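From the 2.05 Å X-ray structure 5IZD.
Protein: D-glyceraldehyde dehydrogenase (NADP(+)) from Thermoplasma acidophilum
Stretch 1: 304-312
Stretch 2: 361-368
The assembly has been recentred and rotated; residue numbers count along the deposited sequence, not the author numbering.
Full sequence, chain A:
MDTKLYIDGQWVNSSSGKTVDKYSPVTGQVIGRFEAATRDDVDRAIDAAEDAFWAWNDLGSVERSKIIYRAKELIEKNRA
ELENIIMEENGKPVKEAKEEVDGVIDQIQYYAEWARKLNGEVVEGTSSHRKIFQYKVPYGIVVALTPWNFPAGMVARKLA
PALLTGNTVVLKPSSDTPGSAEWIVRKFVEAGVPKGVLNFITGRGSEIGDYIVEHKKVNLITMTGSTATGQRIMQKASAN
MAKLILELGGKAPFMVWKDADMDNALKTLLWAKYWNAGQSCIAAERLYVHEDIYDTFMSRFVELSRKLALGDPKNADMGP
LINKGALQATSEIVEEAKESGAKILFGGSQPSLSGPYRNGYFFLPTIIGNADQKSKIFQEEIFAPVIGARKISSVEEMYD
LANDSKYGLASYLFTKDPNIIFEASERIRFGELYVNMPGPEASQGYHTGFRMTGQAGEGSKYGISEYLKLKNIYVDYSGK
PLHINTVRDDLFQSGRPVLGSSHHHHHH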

# COMPACT_ATOMS: atom_id res chain seq x y z
N LEU A 304 -31.65 30.95 -15.53
CA LEU A 304 -31.91 29.58 -15.09
C LEU A 304 -32.44 29.48 -13.64
O LEU A 304 -33.35 28.65 -13.33
CB LEU A 304 -30.67 28.74 -15.26
CG LEU A 304 -30.35 28.45 -16.72
CD1 LEU A 304 -28.87 28.21 -16.82
CD2 LEU A 304 -31.13 27.24 -17.19
N SER A 305 -31.85 30.33 -12.78
CA SER A 305 -32.17 30.39 -11.36
C SER A 305 -33.66 30.76 -11.13
O SER A 305 -34.25 30.26 -10.21
CB SER A 305 -31.24 31.37 -10.61
OG SER A 305 -29.90 30.85 -10.50
N ARG A 306 -34.22 31.60 -11.99
CA ARG A 306 -35.65 32.02 -11.87
C ARG A 306 -36.64 30.91 -12.15
O ARG A 306 -37.82 31.06 -11.79
CB ARG A 306 -36.02 33.03 -12.94
CG ARG A 306 -35.25 34.30 -12.97
CD ARG A 306 -35.62 35.05 -14.24
NE ARG A 306 -36.66 36.02 -13.89
CZ ARG A 306 -36.48 37.34 -13.83
NH1 ARG A 306 -37.51 38.10 -13.47
NH2 ARG A 306 -35.28 37.90 -14.13
N LYS A 307 -36.22 29.92 -12.94
CA LYS A 307 -37.04 28.81 -13.37
C LYS A 307 -37.25 27.76 -12.29
O LYS A 307 -38.11 26.88 -12.48
CB LYS A 307 -36.42 28.12 -14.59
N LEU A 308 -36.51 27.82 -11.17
CA LEU A 308 -36.53 26.76 -10.14
C LEU A 308 -37.78 26.96 -9.32
O LEU A 308 -38.04 28.08 -8.90
CB LEU A 308 -35.27 26.78 -9.25
CG LEU A 308 -33.96 26.47 -10.02
CD1 LEU A 308 -32.73 26.81 -9.19
CD2 LEU A 308 -33.84 25.03 -10.51
N ALA A 309 -38.54 25.87 -9.14
CA ALA A 309 -39.74 25.89 -8.31
C ALA A 309 -39.41 25.52 -6.85
O ALA A 309 -38.63 24.60 -6.59
CB ALA A 309 -40.81 24.96 -8.86
N LEU A 310 -40.04 26.25 -5.93
CA LEU A 310 -39.97 26.03 -4.50
C LEU A 310 -41.34 25.60 -3.96
O LEU A 310 -42.37 26.06 -4.45
CB LEU A 310 -39.60 27.32 -3.82
CG LEU A 310 -38.14 27.76 -3.75
CD1 LEU A 310 -37.48 27.88 -5.10
CD2 LEU A 310 -38.16 29.10 -3.02
N GLY A 311 -41.36 24.74 -2.95
CA GLY A 311 -42.63 24.26 -2.39
C GLY A 311 -42.58 22.78 -2.08
O GLY A 311 -41.70 22.32 -1.34
N ASP A 312 -43.50 22.02 -2.63
CA ASP A 312 -43.65 20.68 -2.14
C ASP A 312 -42.61 19.72 -2.65
O ASP A 312 -42.33 19.75 -3.83
CB ASP A 312 -45.01 20.10 -2.47
CG ASP A 312 -45.33 18.96 -1.57
OD1 ASP A 312 -44.87 17.83 -1.84
OD2 ASP A 312 -45.99 19.23 -0.51
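Stretch 2 361-368: YFFLPTII

The contact between the two segments centres on Leu310, whose side chain (chi1 m, chi2 p) touches four successive residues, Phe362 to Pro365. Its CD2 lies 4.1 Å from Leu364 CD2 and 3.7 Å from the carbonyl O of Phe363, while its CD1 packs against Pro365 CD at 4.2 Å. Leu310 CB also approaches the Phe362 ring, 4.3 Å from CD1, and Gly311 N lies 3.5 Å from Phe362 CE1, both atoms meeting the ring obliquely. Gly311 has phi/psi of 139/-124°, a conformation in which a CB would be jammed against the preceding carbonyl O.

Stretch 2 runs antiparallel to stretch 1, without sheet pairing: Leu310 lies nearest Phe362 (CA to CA 7.4 Å), and Ser305 nearest Pro365 (CA to CA 6.4 Å). It approaches in an extended conformation that becomes a regular strand at Thr366, where Thr366 OG1 donates to Leu364 O (2.8 Å). Stretch 1 begins in helix and contains a type I turn from Ser305 to Leu308, closed by a weak hydrogen bond from Leu308 N to Ser305 O (3.5 Å).

Beside this turn, Pro365 CG sits 4.0 Å from Ser305 O and 4.5 Å from Leu308 CD1. At the polar edge, Ser305 OG touches Ile367 CD1 at 3.6 Å but finds its hydrogen bond elsewhere in the structure; no hydrogen bond joins the stretches.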

# COMPACT_ATOMS: atom_id res chain seq x y z
N TYR A 361 -39.89 27.34 5.85
CA TYR A 361 -38.63 28.14 5.85
C TYR A 361 -37.94 28.21 4.50
O TYR A 361 -36.75 27.94 4.35
CB TYR A 361 -37.65 27.61 6.91
CG TYR A 361 -38.35 27.20 8.21
CD1 TYR A 361 -39.16 28.07 8.90
CD2 TYR A 361 -38.16 25.94 8.71
CE1 TYR A 361 -39.78 27.68 10.09
CE2 TYR A 361 -38.79 25.53 9.88
CZ TYR A 361 -39.58 26.39 10.57
OH TYR A 361 -40.18 25.89 11.72
N PHE A 362 -38.69 28.67 3.51
CA PHE A 362 -38.24 28.78 2.14
C PHE A 362 -37.49 30.08 1.96
O PHE A 362 -37.80 31.08 2.59
CB PHE A 362 -39.43 28.73 1.19
CG PHE A 362 -40.13 27.41 1.18
CD1 PHE A 362 -39.65 26.37 0.37
CD2 PHE A 362 -41.23 27.16 2.01
CE1 PHE A 362 -40.27 25.13 0.36
CE2 PHE A 362 -41.83 25.90 2.00
CZ PHE A 362 -41.36 24.89 1.16
N PHE A 363 -36.47 30.07 1.10
CA PHE A 363 -35.77 31.28 0.71
C PHE A 363 -35.45 31.20 -0.80
O PHE A 363 -35.07 30.15 -1.29
CB PHE A 363 -34.48 31.45 1.54
CG PHE A 363 -34.00 32.85 1.61
CD1 PHE A 363 -34.49 33.72 2.58
CD2 PHE A 363 -33.15 33.35 0.67
CE1 PHE A 363 -34.11 35.03 2.65
CE2 PHE A 363 -32.74 34.68 0.72
CZ PHE A 363 -33.23 35.53 1.72
N LEU A 364 -35.60 32.31 -1.51
CA LEU A 364 -35.35 32.32 -2.94
C LEU A 364 -33.88 32.20 -3.31
O LEU A 364 -33.02 32.70 -2.57
CB LEU A 364 -35.88 33.63 -3.56
CG LEU A 364 -37.41 33.87 -3.57
CD1 LEU A 364 -37.74 35.30 -3.97
CD2 LEU A 364 -38.04 32.89 -4.57
N PRO A 365 -33.58 31.57 -4.47
CA PRO A 365 -32.25 31.70 -5.05
C PRO A 365 -31.80 33.17 -5.13
O PRO A 365 -32.55 34.04 -5.61
CB PRO A 365 -32.44 31.12 -6.46
CG PRO A 365 -33.49 30.10 -6.28
CD PRO A 365 -34.47 30.79 -5.35
N THR A 366 -30.62 33.46 -4.59
CA THR A 366 -30.17 34.82 -4.41
C THR A 366 -28.72 34.99 -5.00
O THR A 366 -27.81 34.28 -4.59
CB THR A 366 -30.19 35.21 -2.94
OG1 THR A 366 -31.53 35.06 -2.40
CG2 THR A 366 -29.70 36.65 -2.77
N ILE A 367 -28.59 35.94 -5.94
CA ILE A 367 -27.37 36.15 -6.70
C ILE A 367 -26.97 37.60 -6.49
O ILE A 367 -27.79 38.51 -6.64
CB ILE A 367 -27.56 35.82 -8.20
CG1 ILE A 367 -28.04 34.36 -8.38
CG2 ILE A 367 -26.27 36.02 -8.98
CD1 ILE A 367 -28.80 34.15 -9.67
N ILE A 368 -25.73 37.78 -6.06
CA ILE A 368 -25.16 39.06 -5.68
C ILE A 368 -23.94 39.47 -6.55
O ILE A 368 -23.03 38.65 -6.71
CB ILE A 368 -24.73 38.98 -4.22
CG1 ILE A 368 -25.97 38.75 -3.34
CG2 ILE A 368 -23.97 40.22 -3.79
CD1 ILE A 368 -25.65 38.78 -1.87